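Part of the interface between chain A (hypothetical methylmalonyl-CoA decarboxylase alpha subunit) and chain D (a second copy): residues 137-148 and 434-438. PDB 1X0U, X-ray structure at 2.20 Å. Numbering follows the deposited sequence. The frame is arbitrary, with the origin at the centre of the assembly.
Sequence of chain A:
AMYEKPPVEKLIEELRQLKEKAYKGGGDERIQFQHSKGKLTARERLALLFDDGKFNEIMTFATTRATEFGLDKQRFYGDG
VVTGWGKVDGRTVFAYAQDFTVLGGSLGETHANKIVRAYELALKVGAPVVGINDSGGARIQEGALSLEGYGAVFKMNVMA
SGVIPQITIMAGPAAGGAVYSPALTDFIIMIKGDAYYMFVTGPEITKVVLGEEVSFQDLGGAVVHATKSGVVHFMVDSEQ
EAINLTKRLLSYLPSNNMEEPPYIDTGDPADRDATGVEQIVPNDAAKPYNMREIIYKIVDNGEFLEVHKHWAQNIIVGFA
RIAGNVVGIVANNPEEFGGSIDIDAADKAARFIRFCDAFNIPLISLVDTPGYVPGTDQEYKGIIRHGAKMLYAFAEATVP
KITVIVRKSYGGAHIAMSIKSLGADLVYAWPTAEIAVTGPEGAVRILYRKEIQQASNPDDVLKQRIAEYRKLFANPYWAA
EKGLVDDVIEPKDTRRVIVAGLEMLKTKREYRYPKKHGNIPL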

ATOM      1  N   GLY A 137       2.234  -7.806 -43.383  1.00 19.48           N
ATOM      2  CA  GLY A 137       2.432  -8.835 -42.377  1.00 18.45           C
ATOM      3  C   GLY A 137       3.864  -8.984 -41.910  1.00 18.31           C
ATOM      4  O   GLY A 137       4.646  -8.036 -41.956  1.00 18.86           O
ATOM      5  N   ALA A 138       4.217 -10.183 -41.462  1.00 19.07           N
ATOM      6  CA  ALA A 138       5.570 -10.436 -40.976  1.00 20.55           C
ATOM      7  C   ALA A 138       6.583 -10.288 -42.101  1.00 20.59           C
ATOM      8  O   ALA A 138       6.253 -10.480 -43.272  1.00 22.11           O
ATOM      9  CB  ALA A 138       5.657 -11.831 -40.390  1.00 18.13           C
ATOM     10  N   ARG A 139       7.813  -9.926 -41.760  1.00 19.97           N
ATOM     11  CA  ARG A 139       8.831  -9.826 -42.789  1.00 19.88           C
ATOM     12  C   ARG A 139       9.385 -11.245 -42.878  1.00 20.61           C
ATOM     13  O   ARG A 139      10.176 -11.668 -42.034  1.00 19.00           O
ATOM     14  CB  ARG A 139       9.933  -8.835 -42.401  1.00 18.91           C
ATOM     15  CG  ARG A 139      10.871  -8.519 -43.573  1.00 18.65           C
ATOM     16  CD  ARG A 139      11.771  -7.349 -43.284  1.00 17.03           C
ATOM     17  NE  ARG A 139      11.036  -6.093 -43.179  1.00 17.95           N
ATOM     18  CZ  ARG A 139      11.540  -4.996 -42.625  1.00 17.13           C
ATOM     19  NH1 ARG A 139      12.768  -5.019 -42.134  1.00 14.52           N
ATOM     20  NH2 ARG A 139      10.822  -3.884 -42.554  1.00 16.45           N
ATOM     21  N   ILE A 140       8.930 -11.988 -43.884  1.00 20.76           N
ATOM     22  CA  ILE A 140       9.358 -13.365 -44.057  1.00 21.73           C
ATOM     23  C   ILE A 140      10.883 -13.473 -44.061  1.00 20.69           C
ATOM     24  O   ILE A 140      11.434 -14.396 -43.468  1.00 20.08           O
ATOM     25  CB  ILE A 140       8.753 -13.980 -45.355  1.00 23.10           C
ATOM     26  CG1 ILE A 140       7.222 -13.947 -45.284  1.00 25.65           C
ATOM     27  CG2 ILE A 140       9.163 -15.451 -45.493  1.00 21.73           C
ATOM     28  CD1 ILE A 140       6.632 -12.564 -45.273  1.00 30.07           C
ATOM     29  N   GLN A 141      11.554 -12.511 -44.691  1.00 20.35           N
ATOM     30  CA  GLN A 141      13.020 -12.495 -44.766  1.00 21.08           C
ATOM     31  C   GLN A 141      13.739 -12.586 -43.410  1.00 19.99           C
ATOM     32  O   GLN A 141      14.888 -13.043 -43.337  1.00 18.24           O
ATOM     33  CB  GLN A 141      13.505 -11.240 -45.504  1.00 21.14           C
ATOM     34  CG  GLN A 141      12.992 -11.095 -46.935  1.00 25.32           C
ATOM     35  CD  GLN A 141      11.765 -10.187 -47.040  1.00 29.00           C
ATOM     36  OE1 GLN A 141      10.755 -10.396 -46.365  1.00 29.58           O
ATOM     37  NE2 GLN A 141      11.854  -9.178 -47.897  1.00 29.96           N
ATOM     38  N   GLU A 142      13.071 -12.159 -42.340  1.00 18.16           N
ATOM     39  CA  GLU A 142      13.675 -12.200 -41.008  1.00 17.70           C
ATOM     40  C   GLU A 142      13.253 -13.405 -40.173  1.00 17.19           C
ATOM     41  O   GLU A 142      13.592 -13.515 -38.998  1.00 18.30           O
ATOM     42  CB  GLU A 142      13.392 -10.889 -40.268  1.00 18.30           C
ATOM     43  CG  GLU A 142      14.203  -9.721 -40.825  1.00 20.27           C
ATOM     44  CD  GLU A 142      14.028  -8.437 -40.046  1.00 21.36           C
ATOM     45  OE1 GLU A 142      14.053  -8.483 -38.796  1.00 24.70           O
ATOM     46  OE2 GLU A 142      13.885  -7.375 -40.683  1.00 22.45           O
ATOM     47  N   GLY A 143      12.519 -14.316 -40.799  1.00 18.82           N
ATOM     48  CA  GLY A 143      12.076 -15.529 -40.136  1.00 19.94           C
ATOM     49  C   GLY A 143      11.474 -15.404 -38.746  1.00 22.90           C
ATOM     50  O   GLY A 143      10.570 -14.592 -38.512  1.00 22.89           O
ATOM     51  N   ALA A 144      11.992 -16.210 -37.820  1.00 21.92           N
ATOM     52  CA  ALA A 144      11.498 -16.249 -36.446  1.00 22.59           C
ATOM     53  C   ALA A 144      11.641 -14.943 -35.664  1.00 22.70           C
ATOM     54  O   ALA A 144      10.869 -14.687 -34.743  1.00 21.61           O
ATOM     55  CB  ALA A 144      12.178 -17.373 -35.698  1.00 22.99           C
ATOM     56  N   LEU A 145      12.632 -14.129 -36.015  1.00 21.39           N
ATOM     57  CA  LEU A 145      12.835 -12.857 -35.340  1.00 20.69           C
ATOM     58  C   LEU A 145      11.673 -11.910 -35.631  1.00 20.53           C
ATOM     59  O   LEU A 145      11.404 -10.993 -34.862  1.00 18.76           O
ATOM     60  CB  LEU A 145      14.152 -12.215 -35.787  1.00 20.99           C
ATOM     61  CG  LEU A 145      15.377 -12.569 -34.953  1.00 22.52           C
ATOM     62  CD1 LEU A 145      15.300 -11.877 -33.598  1.00 23.69           C
ATOM     63  CD2 LEU A 145      15.448 -14.066 -34.771  1.00 24.93           C
ATOM     64  N   SER A 146      10.998 -12.135 -36.753  1.00 20.61           N
ATOM     65  CA  SER A 146       9.860 -11.312 -37.137  1.00 20.64           C
ATOM     66  C   SER A 146       8.691 -11.634 -36.203  1.00 19.96           C
ATOM     67  O   SER A 146       7.993 -10.737 -35.735  1.00 20.29           O
ATOM     68  CB  SER A 146       9.470 -11.599 -38.593  1.00 21.31           C
ATOM     69  OG  SER A 146       8.445 -10.725 -39.042  1.00 21.74           O
ATOM     70  N   LEU A 147       8.486 -12.919 -35.935  1.00 17.49           N
ATOM     71  CA  LEU A 147       7.414 -13.341 -35.041  1.00 18.00           C
ATOM     72  C   LEU A 147       7.688 -12.859 -33.617  1.00 18.27           C
ATOM     73  O   LEU A 147       6.772 -12.429 -32.909  1.00 17.90           O
ATOM     74  CB  LEU A 147       7.284 -14.862 -35.047  1.00 18.47           C
ATOM     75  CG  LEU A 147       6.964 -15.554 -36.377  1.00 19.22           C
ATOM     76  CD1 LEU A 147       6.935 -17.075 -36.152  1.00 17.40           C
ATOM     77  CD2 LEU A 147       5.625 -15.064 -36.913  1.00 16.88           C
ATOM     78  N   GLU A 148       8.949 -12.942 -33.201  1.00 16.55           N
ATOM     79  CA  GLU A 148       9.353 -12.509 -31.865  1.00 17.30           C
ATOM     80  C   GLU A 148       9.025 -11.027 -31.724  1.00 17.30           C
ATOM     81  O   GLU A 148       8.652 -10.561 -30.647  1.00 17.33           O
ATOM     82  CB  GLU A 148      10.858 -12.710 -31.662  1.00 15.18           C
ATOM     83  CG  GLU A 148      11.307 -12.573 -30.216  1.00 16.28           C
ATOM     84  CD  GLU A 148      10.930 -13.781 -29.381  1.00 17.25           C
ATOM     85  OE1 GLU A 148      11.006 -13.707 -28.141  1.00 18.68           O
ATOM     86  OE2 GLU A 148      10.557 -14.815 -29.967  1.00 19.48           O
TER
ATOM     87  N   GLU D 434      10.401 -27.350 -35.348  1.00 24.35           N
ATOM     88  CA  GLU D 434      10.519 -26.551 -36.562  1.00 23.15           C
ATOM     89  C   GLU D 434       9.821 -25.214 -36.311  1.00 22.22           C
ATOM     90  O   GLU D 434       8.597 -25.112 -36.397  1.00 19.43           O
ATOM     91  CB  GLU D 434       9.851 -27.244 -37.758  1.00 24.35           C
ATOM     92  CG  GLU D 434      10.333 -28.659 -38.065  1.00 28.40           C
ATOM     93  CD  GLU D 434       9.750 -29.204 -39.369  1.00 30.95           C
ATOM     94  OE1 GLU D 434      10.012 -30.381 -39.700  1.00 33.05           O
ATOM     95  OE2 GLU D 434       9.031 -28.454 -40.070  1.00 30.54           O
ATOM     96  N   ILE D 435      10.592 -24.188 -35.991  1.00 21.23           N
ATOM     97  CA  ILE D 435       9.997 -22.889 -35.745  1.00 22.28           C
ATOM     98  C   ILE D 435      10.168 -22.033 -37.002  1.00 22.29           C
ATOM     99  O   ILE D 435      11.281 -21.657 -37.366  1.00 22.74           O
ATOM    100  CB  ILE D 435      10.615 -22.222 -34.454  1.00 22.13           C
ATOM    101  CG1 ILE D 435      11.339 -20.928 -34.783  1.00 22.78           C
ATOM    102  CG2 ILE D 435      11.548 -23.188 -33.744  1.00 22.05           C
ATOM    103  CD1 ILE D 435      10.677 -19.720 -34.169  1.00 22.86           C
ATOM    104  N   ALA D 436       9.054 -21.771 -37.685  1.00 21.31           N
ATOM    105  CA  ALA D 436       9.060 -20.977 -38.917  1.00 21.07           C
ATOM    106  C   ALA D 436       8.096 -19.786 -38.867  1.00 20.54           C
ATOM    107  O   ALA D 436       7.016 -19.868 -38.284  1.00 17.18           O
ATOM    108  CB  ALA D 436       8.718 -21.869 -40.113  1.00 19.57           C
ATOM    109  N   VAL D 437       8.502 -18.681 -39.485  1.00 22.88           N
ATOM    110  CA  VAL D 437       7.693 -17.461 -39.530  1.00 23.86           C
ATOM    111  C   VAL D 437       6.356 -17.770 -40.195  1.00 25.76           C
ATOM    112  O   VAL D 437       5.352 -17.121 -39.925  1.00 25.88           O
ATOM    113  CB  VAL D 437       8.432 -16.338 -40.314  1.00 21.90           C
ATOM    114  CG1 VAL D 437       8.623 -16.747 -41.769  1.00 18.93           C
ATOM    115  CG2 VAL D 437       7.669 -15.030 -40.206  1.00 21.33           C
ATOM    116  N   THR D 438       6.363 -18.778 -41.062  1.00 28.48           N
ATOM    117  CA  THR D 438       5.172 -19.231 -41.777  1.00 31.12           C
ATOM    118  C   THR D 438       5.465 -20.666 -42.204  1.00 31.64           C
ATOM    119  O   THR D 438       6.611 -21.117 -42.125  1.00 30.65           O
ATOM    120  CB  THR D 438       4.914 -18.402 -43.065  1.00 32.98           C
ATOM    121  OG1 THR D 438       4.948 -17.005 -42.759  1.00 36.90           O
ATOM    122  CG2 THR D 438       3.559 -18.740 -43.653  1.00 32.16           C
TER

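The contact between the two stretches is built around Val D437, which has 126 Å² of its surface covered by chain A, far more than any other residue here; Leu A147 (49 Å²) and Ile D435 (41 Å²) follow. No hydrogen bond crosses between the stretches, so the 337 Å² buried between them depends on the packing of apolar groups and on the fit of side chains against backbone.

Val D437 sits in a hollow lined by Ala A138, Ile A140, Gly A143, Ser A146 and Leu A147. Its CG2 lies 3.8 Å from CB of Ala A138, 3.9 Å from CD2 of Leu A147 and 4.2 Å from CB of Ser A146, while its CG1 lies 4.0 Å from CG2 of Ile A140. The two methyl groups thus meet different parts of the hollow. The valine also packs against main chain: its CB comes within 3.3 Å of the carbonyl O of Gly A143, and the CA atoms of these two residues, 4.8 Å apart, are the nearest pair across the stretches. Gly A143 adopts a positive phi of 46°, which by itself favours glycine.

Leu A147 points its CA-to-CB bond toward chain D and, with chi1 m and chi2 t, spreads its two methyl groups over the partner. CD1 of Leu A147 lies 3.5 Å from CA of Val D437 and 3.5 Å from O of Ala D436, and CD2 of Leu A147 lies 3.9 Å from CG2 and 3.7 Å from the carbonyl O of Val D437, so both methyl groups reach the backbone. The side chain of Ala D436 plays little part, since its CA-to-CB bond points away.

Ile D435 extends the apolar contact to Ala A144. Its CA-to-CB bond runs sideways, but the end of the side chain comes nearer, bringing CD1 to 3.2 Å from CB of Ala A144. This is a tight approach for two methyl carbons, and the isoleucine has both chi angles between wells, at 117° and 115°.

The hollow is held together by bonds within chain A. Ser A146 OG accepts a hydrogen bond from N of Arg A139 at 2.9 Å, tying the segment before the turn to the helix while the serine CB faces the valine. Backbone bonds from Gly A143 N to Ile A140 O (2.9 Å) and from Ser A146 N to Gly A143 O (3.1 Å) brace the turn. Arg A139, whose CA-to-CB bond points away from chain D, forms a salt bridge through NH1 with OE2 of Glu A142 at 3.0 Å, so the charged groups pair apart from the apolar contact.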